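Local coordinates for sulfhydryl oxidase Erv1p (Arabidopsis thaliana, PDB 2HJ3) that uses bound FAD to oxidise thiols to disulfides with molecular oxygen, supporting the import and folding of small cysteine-containing proteins in the mitochondrial intermembrane space, at the interface of chains A and B. Numbering follows the deposited sequence. Chains: chain A/B, Sulfhydryl oxidase Erv1p.

The interface of chains A and B. Residues chain A 13, 50-52; chain B 19-20, 23-24.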
loop_
_atom_site.group_PDB
_atom_site.type_symbol
_atom_site.label_atom_id
_atom_site.label_comp_id
_atom_site.label_asym_id
_atom_site.label_seq_id
_atom_site.Cartn_x
_atom_site.Cartn_y
_atom_site.Cartn_z
ATOM N N LEU A 13 -5.765 10.100 -0.223
ATOM C CA LEU A 13 -5.374 8.768 0.222
ATOM C C LEU A 13 -5.794 7.764 -0.843
ATOM O O LEU A 13 -4.988 6.954 -1.302
ATOM C CB LEU A 13 -6.052 8.431 1.556
ATOM C CG LEU A 13 -5.654 7.099 2.205
ATOM C CD1 LEU A 13 -4.207 7.178 2.638
ATOM C CD2 LEU A 13 -6.547 6.789 3.395
ATOM N N MET A 50 -6.747 -2.400 7.930
ATOM C CA MET A 50 -5.922 -1.215 8.142
ATOM C C MET A 50 -6.105 0.054 7.303
ATOM O O MET A 50 -5.588 1.097 7.683
ATOM C CB MET A 50 -4.449 -1.623 8.057
ATOM C CG MET A 50 -3.683 -1.613 9.373
ATOM S SD MET A 50 -4.170 -2.869 10.562
ATOM C CE MET A 50 -5.403 -1.960 11.536
ATOM N N TYR A 51 -6.799 -0.007 6.172
ATOM C CA TYR A 51 -6.956 1.198 5.364
ATOM C C TYR A 51 -7.388 2.376 6.243
ATOM O O TYR A 51 -8.422 2.319 6.906
ATOM C CB TYR A 51 -7.966 0.968 4.242
ATOM C CG TYR A 51 -7.962 2.077 3.217
ATOM C CD1 TYR A 51 -6.828 2.326 2.442
ATOM C CD2 TYR A 51 -9.072 2.894 3.042
ATOM C CE1 TYR A 51 -6.802 3.363 1.517
ATOM C CE2 TYR A 51 -9.056 3.942 2.123
ATOM C CZ TYR A 51 -7.919 4.171 1.362
ATOM O OH TYR A 51 -7.893 5.213 0.462
ATOM N N PRO A 52 -6.585 3.460 6.260
ATOM C CA PRO A 52 -6.763 4.707 7.023
ATOM C C PRO A 52 -8.036 5.542 6.888
ATOM O O PRO A 52 -8.031 6.708 7.262
ATOM C CB PRO A 52 -5.525 5.520 6.657
ATOM C CG PRO A 52 -4.512 4.481 6.368
ATOM C CD PRO A 52 -5.291 3.485 5.553
ATOM N N THR B 19 2.567 8.355 0.789
ATOM C CA THR B 19 1.333 8.985 1.236
ATOM C C THR B 19 0.470 7.937 1.924
ATOM O O THR B 19 -0.139 8.207 2.952
ATOM C CB THR B 19 0.548 9.595 0.057
ATOM O OG1 THR B 19 1.329 10.636 -0.544
ATOM C CG2 THR B 19 -0.772 10.182 0.536
ATOM N N PHE B 20 0.425 6.739 1.355
ATOM C CA PHE B 20 -0.357 5.654 1.929
ATOM C C PHE B 20 0.238 5.238 3.277
ATOM O O PHE B 20 -0.441 5.248 4.308
ATOM C CB PHE B 20 -0.379 4.452 0.963
ATOM C CG PHE B 20 -0.815 3.166 1.608
ATOM C CD1 PHE B 20 -2.086 3.040 2.149
ATOM C CD2 PHE B 20 0.067 2.101 1.726
ATOM C CE1 PHE B 20 -2.476 1.872 2.808
ATOM C CE2 PHE B 20 -0.312 0.922 2.385
ATOM C CZ PHE B 20 -1.586 0.811 2.928
ATOM N N THR B 23 0.107 7.907 6.040
ATOM C CA THR B 23 -1.250 8.162 6.508
ATOM C C THR B 23 -1.653 6.976 7.376
ATOM O O THR B 23 -2.309 7.136 8.407
ATOM C CB THR B 23 -2.242 8.296 5.348
ATOM O OG1 THR B 23 -1.765 9.282 4.429
ATOM C CG2 THR B 23 -3.615 8.717 5.869
ATOM N N LEU B 24 -1.254 5.781 6.955
ATOM C CA LEU B 24 -1.549 4.580 7.721
ATOM C C LEU B 24 -0.876 4.709 9.092
ATOM O O LEU B 24 -1.481 4.418 10.116
ATOM C CB LEU B 24 -1.021 3.344 6.989
ATOM C CG LEU B 24 -1.187 2.000 7.707
ATOM C CD1 LEU B 24 -2.614 1.507 7.550
ATOM C CD2 LEU B 24 -0.236 0.982 7.128
#
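A:Leu13 and A:Pro52 bear on B:Thr23 and B:Leu24 where helix 10-27 of chain B runs past the same helix of chain A and past the end of helix 34-50, whose chain leaves the helical course at A:Tyr51 (psi 121°) and continues into A:Pro52. This is one largely apolar patch of the two-fold, helix-packed homodimer interface of the FAD-binding ERV/ALR sulfhydryl oxidase domain, and its twin recurs with the chains exchanged. A:Leu13 touches through its CD1 branch: chi1 (-176°) sets CG anti to the backbone N and chi2 (67°) turns CD1 to 3.5 Å from CB of B:Thr23 and 3.6 Å from its methyl CG2. Threonine suits this place because CB and CG2 make the main contact, while OG1, beside the same leucine methyl, donates a hydrogen bond to the carbonyl O of B:Thr19, one turn earlier. With alanine at B:Thr23, CD1 of A:Leu13 and CB of A:Pro52 are likely to face a gap where the methyl was, and the carbonyl of B:Thr19 to lose this hydroxyl partner. Proline, compact and rigid, can lie close against a helix backbone; its ring atom CG comes within 3.3 Å of CA of B:Leu24, and CB sits 3.8 Å from CG2 of B:Thr23. B:Leu24, which buries 56 Å² against chain A, suits its place by setting the methyl CD1 between A:Met50 and CD of A:Pro52. Its side chain meets that of A:Met50 at about a right angle, and the methionine, bent at chi2 and chi3, offers the base of its chain rather than its sulfur: CB of A:Met50 lies 3.7 Å from CD1 of B:Leu24.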